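Long-range contacts in exodeoxyribonuclease III (Archaeoglobus fulgidus, PDB 2VOA), which is an AP endonuclease that acts on DNA at abasic sites and probably also works as a metal-dependent 3'-5' exonuclease on double-stranded DNA: residues S11-L16 with K42-D47; I18-L23 with A46-I51; V149-I154 with R174-I179. The protein carries 1 engineered substitution. All coordinates share one frame; numbering follows the deposited sequence. Where two conformers were deposited one is given.

How the interactions relate
Interactions 1 and 2 are neighbours, with centres 9 Å apart, and both end on helix 45-49, sharing Ala46 and Asp47. Interaction 1 brings the loop after strand 2-8 against the entry of that helix; interaction 2 adds helix 16-26, which follows the same loop. They touch where Ile12 meets Val19 and Phe43 meets Phe48, so the DNA-gripping loop and the helix pair form one packed region beside the sheet containing strands 2-8 and 30-34. Interaction 3 comes later in the chain, on the opposite side of the chain's centre, about 31 Å from interaction 1 between centres. It joins helix 170-180 to the loop after strand 141-144 of the second sheet, next to the predicted metal ligand Asn148.

Interaction 1: residues S11-L16 with K42-D47; sequences SIRSRL and KFPEAD. With nucleotides of chain C.
The backbones of 11-16 and 42-47 come within 6.9 Å between the CA atoms of Arg13 and Pro44 and are still near each other at Leu16 and Asp47, yet no hydrogen bond joins them. Side chains carry the contact, and the Pro44 ring is central to it. Pro44 CD lies 3.8 Å from Ile12 CG2, Pro44 CG touches Ile12 CG1 and Leu16 CD2, and Pro44 CB is 3.8 Å from Leu16 CD1. Pro44 is the centre of an inverse gamma turn, directly ahead of helix 45-49. Ile12 CG2 also meets Phe43 CE1 at 4.0 Å, the two side chains crossing at about a right angle. In Arg13 the bend at chi3 (-59°) sets NE. Arg13 NH1 passes 3.9 Å from the methylene carbon Lys42 CD, while the like-charged Arg13 NH1 and Lys42 NZ stay apart.

In this DNase I-like fold the loop after strand 2-8 also meets the DNA, and it leads into helix 16-26, with Arg15 at the N-cap position. Ser11 OG and Ser14 OG each donate a hydrogen bond of 2.7 Å to OP1 of DG4 of chain C, so two hydroxyls grip a single phosphate oxygen. One nucleotide earlier, Arg15 NH1 donates to OP1 of DG3 of chain C at 3.0 Å and 165°, while Arg15 NH2 reaches O5' of DG3 on a more bent path of 146°. The phosphorus of DG3 lies in the guanidinium plane. Carbonyl oxygens of Val9, Asn10 and Lys244 also accept bonds from this guanidinium and fix its orientation. Back at the protein contact, Leu16 CD1 lies 3.4 Å from Asp47 OD1, an oxygen that, in the conformer of Arg50 given, also forms a salt bridge with Arg50 NH2.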
loop_
_atom_site.group_PDB
_atom_site.type_symbol
_atom_site.label_atom_id
_atom_site.label_comp_id
_atom_site.label_asym_id
_atom_site.label_seq_id
_atom_site.Cartn_x
_atom_site.Cartn_y
_atom_site.Cartn_z
ATOM N N SER A 11 4.026 -3.706 -11.764
ATOM C CA SER A 11 5.061 -3.167 -10.847
ATOM C C SER A 11 5.651 -4.259 -9.949
ATOM O O SER A 11 5.025 -4.705 -8.950
ATOM C CB SER A 11 4.606 -1.966 -10.001
ATOM O OG SER A 11 5.713 -1.432 -9.264
ATOM N N ILE A 12 6.862 -4.678 -10.298
ATOM C CA ILE A 12 7.490 -5.778 -9.559
ATOM C C ILE A 12 7.686 -5.408 -8.078
ATOM O O ILE A 12 7.477 -6.251 -7.191
ATOM C CB ILE A 12 8.790 -6.305 -10.235
ATOM C CG1 ILE A 12 9.325 -7.573 -9.544
ATOM C CG2 ILE A 12 9.856 -5.215 -10.332
ATOM C CD1 ILE A 12 8.325 -8.718 -9.394
ATOM N N ARG A 13 8.056 -4.161 -7.815
ATOM C CA ARG A 13 8.315 -3.726 -6.430
ATOM C C ARG A 13 7.045 -3.740 -5.569
ATOM O O ARG A 13 7.115 -3.832 -4.339
ATOM C CB ARG A 13 8.985 -2.356 -6.405
ATOM C CG ARG A 13 10.461 -2.363 -6.790
ATOM C CD ARG A 13 10.971 -0.924 -6.918
ATOM N NE ARG A 13 10.171 -0.242 -7.938
ATOM C CZ ARG A 13 10.276 1.036 -8.295
ATOM N NH1 ARG A 13 11.177 1.857 -7.731
ATOM N NH2 ARG A 13 9.465 1.482 -9.239
ATOM N N SER A 14 5.891 -3.675 -6.229
ATOM C CA SER A 14 4.587 -3.776 -5.559
ATOM C C SER A 14 3.958 -5.178 -5.649
ATOM O O SER A 14 2.822 -5.358 -5.216
ATOM C CB SER A 14 3.615 -2.740 -6.122
ATOM O OG SER A 14 3.964 -1.446 -5.665
ATOM N N ARG A 15 4.697 -6.162 -6.173
ATOM C CA ARG A 15 4.149 -7.514 -6.397
ATOM C C ARG A 15 5.038 -8.672 -5.919
ATOM O O ARG A 15 4.734 -9.848 -6.190
ATOM C CB ARG A 15 3.775 -7.708 -7.880
ATOM C CG ARG A 15 2.480 -8.536 -8.127
ATOM C CD ARG A 15 1.237 -7.809 -7.573
ATOM N NE ARG A 15 1.072 -6.510 -8.236
ATOM C CZ ARG A 15 0.311 -5.516 -7.801
ATOM N NH1 ARG A 15 -0.392 -5.642 -6.684
ATOM N NH2 ARG A 15 0.260 -4.377 -8.500
ATOM N N LEU A 16 6.123 -8.353 -5.211
ATOM C CA LEU A 16 7.008 -9.408 -4.684
ATOM C C LEU A 16 6.270 -10.353 -3.737
ATOM O O LEU A 16 6.583 -11.552 -3.669
ATOM C CB LEU A 16 8.240 -8.808 -3.992
ATOM C CG LEU A 16 9.249 -8.085 -4.899
ATOM C CD1 LEU A 16 10.290 -7.361 -4.060
ATOM C CD2 LEU A 16 9.927 -9.047 -5.902
ATOM N N LYS A 42 17.217 -0.173 -9.675
ATOM C CA LYS A 42 16.289 -0.393 -8.557
ATOM C C LYS A 42 15.523 -1.726 -8.682
ATOM O O LYS A 42 14.625 -2.029 -7.881
ATOM C CB LYS A 42 15.297 0.766 -8.436
ATOM C CG LYS A 42 15.914 2.109 -8.094
ATOM C CD LYS A 42 14.847 3.136 -7.775
ATOM C CE LYS A 42 15.484 4.471 -7.393
ATOM N NZ LYS A 42 14.502 5.465 -6.861
ATOM N N PHE A 43 15.875 -2.536 -9.669
ATOM C CA PHE A 43 15.193 -3.831 -9.787
ATOM C C PHE A 43 15.534 -4.673 -8.544
ATOM O O PHE A 43 16.697 -4.749 -8.155
ATOM C CB PHE A 43 15.556 -4.570 -11.072
ATOM C CG PHE A 43 14.722 -5.803 -11.309
ATOM C CD1 PHE A 43 13.600 -5.758 -12.159
ATOM C CD2 PHE A 43 15.027 -6.992 -10.658
ATOM C CE1 PHE A 43 12.833 -6.883 -12.360
ATOM C CE2 PHE A 43 14.261 -8.118 -10.851
ATOM C CZ PHE A 43 13.160 -8.064 -11.694
ATOM N N PRO A 44 14.513 -5.276 -7.902
ATOM C CA PRO A 44 14.750 -6.077 -6.680
ATOM C C PRO A 44 15.356 -7.487 -6.961
ATOM O O PRO A 44 14.708 -8.517 -6.713
ATOM C CB PRO A 44 13.344 -6.183 -6.072
ATOM C CG PRO A 44 12.414 -6.220 -7.309
ATOM C CD PRO A 44 13.075 -5.235 -8.275
ATOM N N GLU A 45 16.599 -7.539 -7.443
ATOM C CA GLU A 45 17.177 -8.829 -7.837
ATOM C C GLU A 45 17.473 -9.780 -6.681
ATOM O O GLU A 45 17.381 -11.002 -6.845
ATOM C CB GLU A 45 18.381 -8.700 -8.787
ATOM C CG GLU A 45 19.449 -7.741 -8.407
ATOM C CD GLU A 45 20.798 -8.149 -8.993
ATOM O OE1 GLU A 45 21.809 -7.923 -8.309
ATOM O OE2 GLU A 45 20.843 -8.726 -10.110
ATOM N N ALA A 46 17.805 -9.213 -5.519
ATOM C CA ALA A 46 18.152 -9.996 -4.329
ATOM C C ALA A 46 16.995 -10.901 -3.909
ATOM O O ALA A 46 17.216 -12.037 -3.496
ATOM C CB ALA A 46 18.565 -9.074 -3.192
ATOM N N ASP A 47 15.762 -10.409 -4.069
ATOM C CA ASP A 47 14.564 -11.164 -3.686
ATOM C C ASP A 47 14.454 -12.463 -4.493
ATOM O O ASP A 47 13.931 -13.464 -4.000
ATOM C CB ASP A 47 13.296 -10.322 -3.896
ATOM C CG ASP A 47 13.234 -9.123 -2.989
ATOM O OD1 ASP A 47 12.411 -9.147 -2.047
ATOM O OD2 ASP A 47 14.009 -8.161 -3.201
ATOM P P DG C 3 -1.777 -1.868 -6.330
ATOM O OP1 DG C 3 -2.153 -3.297 -6.226
ATOM O OP2 DG C 3 -1.704 -1.010 -5.109
ATOM O "O5'" DG C 3 -0.370 -1.729 -7.058
ATOM C "C5'" DG C 3 0.344 -0.515 -7.171
ATOM C "C4'" DG C 3 0.786 -0.402 -8.611
ATOM O "O4'" DG C 3 -0.366 -0.176 -9.465
ATOM C "C3'" DG C 3 1.732 0.750 -8.890
ATOM O "O3'" DG C 3 3.051 0.352 -8.635
ATOM C "C2'" DG C 3 1.482 0.964 -10.382
ATOM C "C1'" DG C 3 -0.029 0.856 -10.389
ATOM N N9 DG C 3 -0.774 2.087 -10.071
ATOM C C8 DG C 3 -1.540 2.333 -8.952
ATOM N N7 DG C 3 -2.099 3.511 -8.933
ATOM C C5 DG C 3 -1.683 4.105 -10.118
ATOM C C6 DG C 3 -1.978 5.396 -10.647
ATOM O O6 DG C 3 -2.694 6.275 -10.147
ATOM N N1 DG C 3 -1.349 5.611 -11.878
ATOM C C2 DG C 3 -0.551 4.682 -12.514
ATOM N N2 DG C 3 -0.023 5.051 -13.688
ATOM N N3 DG C 3 -0.264 3.465 -12.021
ATOM C C4 DG C 3 -0.870 3.239 -10.830
ATOM P P DG C 4 4.020 1.194 -7.672
ATOM O OP1 DG C 4 5.144 0.301 -7.317
ATOM O OP2 DG C 4 3.207 1.829 -6.599
ATOM O "O5'" DG C 4 4.584 2.358 -8.607
ATOM C "C5'" DG C 4 5.271 2.029 -9.824
ATOM C "C4'" DG C 4 5.144 3.145 -10.847
ATOM O "O4'" DG C 4 3.759 3.328 -11.188
ATOM C "C3'" DG C 4 5.607 4.525 -10.383
ATOM O "O3'" DG C 4 7.001 4.624 -10.551
ATOM C "C2'" DG C 4 4.858 5.421 -11.378
ATOM C "C1'" DG C 4 3.505 4.707 -11.439
ATOM N N9 DG C 4 2.512 5.234 -10.487
ATOM C C8 DG C 4 2.027 4.638 -9.339
ATOM N N7 DG C 4 1.133 5.355 -8.708
ATOM C C5 DG C 4 1.010 6.530 -9.475
ATOM C C6 DG C 4 0.204 7.700 -9.304
ATOM O O6 DG C 4 -0.603 7.955 -8.389
ATOM N N1 DG C 4 0.400 8.656 -10.312
ATOM C C2 DG C 4 1.265 8.485 -11.382
ATOM N N2 DG C 4 1.342 9.491 -12.278
ATOM N N3 DG C 4 2.022 7.397 -11.548
ATOM C C4 DG C 4 1.844 6.455 -10.575
#

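Interaction 2: residues I18-L23 with A46-I51; sequences IVIPWL and ADFHRI
Ile20, Ile51 and Phe48 contribute the most buried surface where helix 16-26 packs against helix 45-49 and the residues that follow it; the CA atoms of Ile20 and Phe48 are 7.0 Å apart. The two branches of Ile20 divide the work. Ile20 CD1 sits over the centre of one face of the Phe48 ring, 4.0 Å from the centroid and only 8° off the ring normal, a well-centred CH-pi contact. Ile20 CD1 also lies 3.6 Å from Asp47 O. On the other branch Ile20 CG2, held anti to the backbone N, meets Ile51 CG2 at 3.8 Å.

Ile51 places CG1 between its backbone N and carbonyl carbon (chi1 60°), and the chain continues to Ile51 CD1, which touches Leu23 CB at 3.6 Å and lies close to the backbone oxygen of Ile20. The Phe48 ring has further apolar neighbours: Leu23 CD1 is 3.7 Å from Phe48 CE2, with the two side chains crossing at about a right angle, and Val19 CG1 approaches Phe48 CE2 and CZ obliquely.

Both helices lie on the same sheet of the fold. Val19 and Leu23 touch Leu31, and Phe48 touches Met33, both on strand 30-34. Helix 16-26 is kinked at Pro21, whose N makes no bond to the preceding turn.

No hydrogen bond or salt bridge crosses between 18-23 and 46-51. This is consistent with cohesion mainly from dispersion and apolar burial between the segments, with the methyl centred over the Phe48 face as their one CH-pi contact.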
loop_
_atom_site.group_PDB
_atom_site.type_symbol
_atom_site.label_atom_id
_atom_site.label_comp_id
_atom_site.label_asym_id
_atom_site.label_seq_id
_atom_site.Cartn_x
_atom_site.Cartn_y
_atom_site.Cartn_z
ATOM N N ILE A 18 3.526 -11.549 -4.150
ATOM C CA ILE A 18 2.880 -12.539 -5.007
ATOM C C ILE A 18 3.947 -13.378 -5.707
ATOM O O ILE A 18 3.918 -14.595 -5.638
ATOM C CB ILE A 18 1.983 -11.890 -6.136
ATOM C CG1 ILE A 18 0.845 -11.050 -5.538
ATOM C CG2 ILE A 18 1.423 -12.963 -7.061
ATOM C CD1 ILE A 18 -0.123 -11.838 -4.667
ATOM N N VAL A 19 4.878 -12.707 -6.385
ATOM C CA VAL A 19 5.784 -13.385 -7.338
ATOM C C VAL A 19 6.701 -14.364 -6.600
ATOM O O VAL A 19 6.870 -15.512 -7.013
ATOM C CB VAL A 19 6.623 -12.361 -8.129
ATOM C CG1 VAL A 19 7.735 -13.057 -8.946
ATOM C CG2 VAL A 19 5.717 -11.517 -9.022
ATOM N N ILE A 20 7.298 -13.905 -5.509
ATOM C CA ILE A 20 8.266 -14.743 -4.793
ATOM C C ILE A 20 7.621 -16.041 -4.233
ATOM O O ILE A 20 8.101 -17.139 -4.538
ATOM C CB ILE A 20 9.087 -13.920 -3.754
ATOM C CG1 ILE A 20 9.855 -12.772 -4.452
ATOM C CG2 ILE A 20 10.048 -14.827 -2.923
ATOM C CD1 ILE A 20 10.782 -13.218 -5.622
ATOM N N PRO A 21 6.520 -15.933 -3.458
ATOM C CA PRO A 21 5.827 -17.179 -3.040
ATOM C C PRO A 21 5.333 -18.033 -4.232
ATOM O O PRO A 21 5.333 -19.283 -4.164
ATOM C CB PRO A 21 4.632 -16.654 -2.238
ATOM C CG PRO A 21 5.101 -15.320 -1.708
ATOM C CD PRO A 21 5.896 -14.739 -2.846
ATOM N N TRP A 22 4.921 -17.373 -5.314
ATOM C CA TRP A 22 4.435 -18.109 -6.474
ATOM C C TRP A 22 5.585 -18.945 -7.078
ATOM O O TRP A 22 5.384 -20.106 -7.426
ATOM C CB TRP A 22 3.789 -17.165 -7.499
ATOM C CG TRP A 22 3.086 -17.900 -8.606
ATOM C CD1 TRP A 22 1.774 -18.303 -8.628
ATOM C CD2 TRP A 22 3.665 -18.347 -9.826
ATOM N NE1 TRP A 22 1.505 -18.984 -9.798
ATOM C CE2 TRP A 22 2.641 -19.002 -10.565
ATOM C CE3 TRP A 22 4.946 -18.239 -10.388
ATOM C CZ2 TRP A 22 2.870 -19.560 -11.841
ATOM C CZ3 TRP A 22 5.173 -18.791 -11.665
ATOM C CH2 TRP A 22 4.139 -19.458 -12.359
ATOM N N LEU A 23 6.785 -18.359 -7.169
ATOM C CA LEU A 23 7.969 -19.093 -7.661
ATOM C C LEU A 23 8.336 -20.253 -6.729
ATOM O O LEU A 23 8.671 -21.351 -7.178
ATOM C CB LEU A 23 9.178 -18.165 -7.856
ATOM C CG LEU A 23 9.135 -17.253 -9.089
ATOM C CD1 LEU A 23 10.200 -16.189 -9.002
ATOM C CD2 LEU A 23 9.283 -18.058 -10.375
ATOM N N ALA A 46 17.805 -9.213 -5.519
ATOM C CA ALA A 46 18.152 -9.996 -4.329
ATOM C C ALA A 46 16.995 -10.901 -3.909
ATOM O O ALA A 46 17.216 -12.037 -3.496
ATOM C CB ALA A 46 18.565 -9.074 -3.192
ATOM N N ASP A 47 15.762 -10.409 -4.069
ATOM C CA ASP A 47 14.564 -11.164 -3.686
ATOM C C ASP A 47 14.454 -12.463 -4.493
ATOM O O ASP A 47 13.931 -13.464 -4.000
ATOM C CB ASP A 47 13.296 -10.322 -3.896
ATOM C CG ASP A 47 13.234 -9.123 -2.989
ATOM O OD1 ASP A 47 12.411 -9.147 -2.047
ATOM O OD2 ASP A 47 14.009 -8.161 -3.201
ATOM N N PHE A 48 14.940 -12.432 -5.731
ATOM C CA PHE A 48 14.950 -13.623 -6.596
ATOM C C PHE A 48 16.113 -14.540 -6.253
ATOM O O PHE A 48 15.943 -15.753 -6.175
ATOM C CB PHE A 48 15.027 -13.206 -8.049
ATOM C CG PHE A 48 13.764 -12.585 -8.552
ATOM C CD1 PHE A 48 13.533 -11.212 -8.392
ATOM C CD2 PHE A 48 12.809 -13.368 -9.185
ATOM C CE1 PHE A 48 12.342 -10.631 -8.877
ATOM C CE2 PHE A 48 11.616 -12.807 -9.658
ATOM C CZ PHE A 48 11.386 -11.432 -9.502
ATOM N N HIS A 49 17.294 -13.958 -6.071
ATOM C CA HIS A 49 18.478 -14.739 -5.686
ATOM C C HIS A 49 18.213 -15.562 -4.425
ATOM O O HIS A 49 18.624 -16.723 -4.326
ATOM C CB HIS A 49 19.677 -13.848 -5.387
ATOM C CG HIS A 49 20.225 -13.124 -6.572
ATOM N ND1 HIS A 49 19.798 -13.347 -7.861
ATOM C CD2 HIS A 49 21.216 -12.205 -6.654
ATOM C CE1 HIS A 49 20.469 -12.559 -8.683
ATOM N NE2 HIS A 49 21.338 -11.858 -7.976
ATOM N N ARG A 50 17.546 -14.945 -3.453
ATOM C CA ARG A 50 17.332 -15.586 -2.149
ATOM C C ARG A 50 16.460 -16.859 -2.219
ATOM O O ARG A 50 16.509 -17.708 -1.333
ATOM C CB ARG A 50 16.831 -14.569 -1.113
ATOM C CG ARG A 50 17.868 -13.457 -0.835
ATOM C CD ARG A 50 17.316 -12.393 0.118
ATOM N NE ARG A 50 15.894 -12.119 -0.093
ATOM C CZ ARG A 50 15.285 -10.979 0.224
ATOM N NH1 ARG A 50 15.970 -9.974 0.761
ATOM N NH2 ARG A 50 13.985 -10.845 0.005
ATOM N N ILE A 51 15.679 -16.996 -3.288
ATOM C CA ILE A 51 14.909 -18.218 -3.514
ATOM C C ILE A 51 15.480 -19.047 -4.680
ATOM O O ILE A 51 14.813 -19.952 -5.191
ATOM C CB ILE A 51 13.382 -17.935 -3.675
ATOM C CG1 ILE A 51 13.094 -17.003 -4.868
ATOM C CG2 ILE A 51 12.822 -17.345 -2.381
ATOM C CD1 ILE A 51 11.745 -17.238 -5.485
#

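Interaction 3: residues V149-I154 with R174-I179; sequences VAPEPI and RAYKKI
A buried, largely apolar contact with one ion pair at its more exposed end joins Val149, Pro151 and Glu152, in the loop after strand 141-144, to Tyr176 and Lys177 on helix 170-180. The Tyr176 ring takes up the apolar part in two ways. Val149 CB stands 4.0 Å above one face of Tyr176, set off from the ring centre, and Val149 CG1 reaches Tyr176 CB at 3.7 Å as the two side chains run antiparallel alongside each other. Pro151 CB instead lies at the ring edge, 3.9 Å from Tyr176 CD2. Met147 and, on strand 218-222, Ala219 and Leu221 also touch this tyrosine, so it reaches from the helix to the sheet.

In Lys177, chi3 (148°) sets CE and chi4 sets NZ, both away from staggered values. Lys177 CE passes 3.2 Å from Pro151 O, which accepts a hydrogen bond from Arg173 NE. Lys177 NZ donates to Glu152 OE1 at 2.7 Å, on the syn side but 33° out of the carboxylate plane. The bond is short and sharply bent at the nitrogen, with a CE-NZ-OE1 angle of about 83°; Glu152 and Lys177 cross at about a right angle.

Val149 follows Asn148, a predicted metal ligand and transition-state stabiliser, so the packing lies one residue from the probable catalytic site. The apolar contacts lie at the buried residues Val149 and Pro151, and the salt bridge at the partly exposed Glu152.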
loop_
_atom_site.group_PDB
_atom_site.type_symbol
_atom_site.label_atom_id
_atom_site.label_comp_id
_atom_site.label_asym_id
_atom_site.label_seq_id
_atom_site.Cartn_x
_atom_site.Cartn_y
_atom_site.Cartn_z
ATOM N N VAL A 149 -2.984 -8.301 -27.427
ATOM C CA VAL A 149 -3.806 -8.713 -28.563
ATOM C C VAL A 149 -4.522 -9.985 -28.168
ATOM O O VAL A 149 -3.885 -10.957 -27.745
ATOM C CB VAL A 149 -2.961 -8.993 -29.845
ATOM C CG1 VAL A 149 -3.849 -9.537 -30.995
ATOM C CG2 VAL A 149 -2.221 -7.733 -30.308
ATOM N N ALA A 150 -5.832 -9.957 -28.338
ATOM C CA ALA A 150 -6.680 -11.131 -28.164
ATOM C C ALA A 150 -7.009 -11.583 -29.602
ATOM O O ALA A 150 -7.840 -10.948 -30.295
ATOM C CB ALA A 150 -7.942 -10.740 -27.414
ATOM N N PRO A 151 -6.312 -12.631 -30.088
ATOM C CA PRO A 151 -6.372 -12.901 -31.538
ATOM C C PRO A 151 -7.689 -13.494 -32.059
ATOM O O PRO A 151 -8.033 -13.264 -33.228
ATOM C CB PRO A 151 -5.230 -13.907 -31.758
ATOM C CG PRO A 151 -5.129 -14.643 -30.457
ATOM C CD PRO A 151 -5.420 -13.584 -29.387
ATOM N N GLU A 152 -8.405 -14.252 -31.215
ATOM C CA GLU A 152 -9.665 -14.885 -31.646
ATOM C C GLU A 152 -10.835 -14.432 -30.782
ATOM O O GLU A 152 -10.604 -14.014 -29.646
ATOM C CB GLU A 152 -9.540 -16.420 -31.551
ATOM C CG GLU A 152 -8.382 -17.012 -32.374
ATOM C CD GLU A 152 -8.506 -16.766 -33.869
ATOM O OE1 GLU A 152 -7.458 -16.831 -34.556
ATOM O OE2 GLU A 152 -9.634 -16.529 -34.380
ATOM N N PRO A 153 -12.081 -14.590 -31.276
ATOM C CA PRO A 153 -13.226 -14.152 -30.454
ATOM C C PRO A 153 -13.289 -14.817 -29.061
ATOM O O PRO A 153 -13.698 -14.179 -28.102
ATOM C CB PRO A 153 -14.457 -14.475 -31.308
ATOM C CG PRO A 153 -13.953 -14.719 -32.731
ATOM C CD PRO A 153 -12.497 -15.167 -32.575
ATOM N N ILE A 154 -12.866 -16.073 -28.952
ATOM C CA ILE A 154 -12.812 -16.748 -27.629
ATOM C C ILE A 154 -11.889 -16.061 -26.594
ATOM O O ILE A 154 -12.038 -16.261 -25.388
ATOM C CB ILE A 154 -12.447 -18.251 -27.782
ATOM C CG1 ILE A 154 -12.748 -19.045 -26.496
ATOM C CG2 ILE A 154 -10.997 -18.395 -28.256
ATOM C CD1 ILE A 154 -14.144 -18.968 -26.024
ATOM N N ARG A 174 -4.691 -8.863 -37.075
ATOM C CA ARG A 174 -4.051 -9.314 -38.317
ATOM C C ARG A 174 -2.508 -9.258 -38.195
ATOM O O ARG A 174 -1.804 -10.176 -38.637
ATOM C CB ARG A 174 -4.526 -8.459 -39.506
ATOM C CG ARG A 174 -3.795 -8.792 -40.809
ATOM C CD ARG A 174 -4.229 -7.957 -41.994
ATOM N NE ARG A 174 -3.622 -8.512 -43.207
ATOM C CZ ARG A 174 -4.247 -9.280 -44.104
ATOM N NH1 ARG A 174 -5.538 -9.591 -43.967
ATOM N NH2 ARG A 174 -3.574 -9.735 -45.159
ATOM N N ALA A 175 -1.986 -8.180 -37.608
ATOM C CA ALA A 175 -0.540 -8.000 -37.475
ATOM C C ALA A 175 0.068 -9.047 -36.550
ATOM O O ALA A 175 1.150 -9.565 -36.795
ATOM C CB ALA A 175 -0.202 -6.589 -37.002
ATOM N N TYR A 176 -0.669 -9.395 -35.502
ATOM C CA TYR A 176 -0.199 -10.380 -34.537
ATOM C C TYR A 176 -0.228 -11.761 -35.200
ATOM O O TYR A 176 0.761 -12.511 -35.161
ATOM C CB TYR A 176 -1.104 -10.321 -33.311
ATOM C CG TYR A 176 -0.806 -11.334 -32.249
ATOM C CD1 TYR A 176 0.353 -11.250 -31.486
ATOM C CD2 TYR A 176 -1.687 -12.391 -32.006
ATOM C CE1 TYR A 176 0.633 -12.164 -30.491
ATOM C CE2 TYR A 176 -1.423 -13.331 -30.980
ATOM C CZ TYR A 176 -0.270 -13.212 -30.239
ATOM O OH TYR A 176 0.013 -14.112 -29.246
ATOM N N LYS A 177 -1.338 -12.075 -35.851
ATOM C CA LYS A 177 -1.465 -13.381 -36.527
ATOM C C LYS A 177 -0.430 -13.571 -37.633
ATOM O O LYS A 177 0.016 -14.692 -37.867
ATOM C CB LYS A 177 -2.879 -13.602 -37.029
ATOM C CG LYS A 177 -3.899 -13.700 -35.885
ATOM C CD LYS A 177 -5.300 -13.588 -36.477
ATOM C CE LYS A 177 -6.278 -14.388 -35.690
ATOM N NZ LYS A 177 -7.263 -15.076 -36.613
ATOM N N LYS A 178 -0.011 -12.480 -38.280
ATOM C CA LYS A 178 1.058 -12.547 -39.273
ATOM C C LYS A 178 2.344 -13.129 -38.674
ATOM O O LYS A 178 3.052 -13.915 -39.326
ATOM C CB LYS A 178 1.305 -11.141 -39.839
ATOM C CG LYS A 178 2.395 -11.057 -40.890
ATOM C CD LYS A 178 2.637 -9.607 -41.301
ATOM C CE LYS A 178 3.877 -9.482 -42.166
ATOM N NZ LYS A 178 3.959 -8.203 -42.912
ATOM N N ILE A 179 2.628 -12.769 -37.425
ATOM C CA ILE A 179 3.800 -13.300 -36.720
ATOM C C ILE A 179 3.594 -14.775 -36.385
ATOM O O ILE A 179 4.493 -15.584 -36.591
ATOM C CB ILE A 179 4.112 -12.530 -35.425
ATOM C CG1 ILE A 179 4.138 -10.995 -35.679
ATOM C CG2 ILE A 179 5.461 -12.994 -34.858
ATOM C CD1 ILE A 179 4.307 -10.107 -34.382
#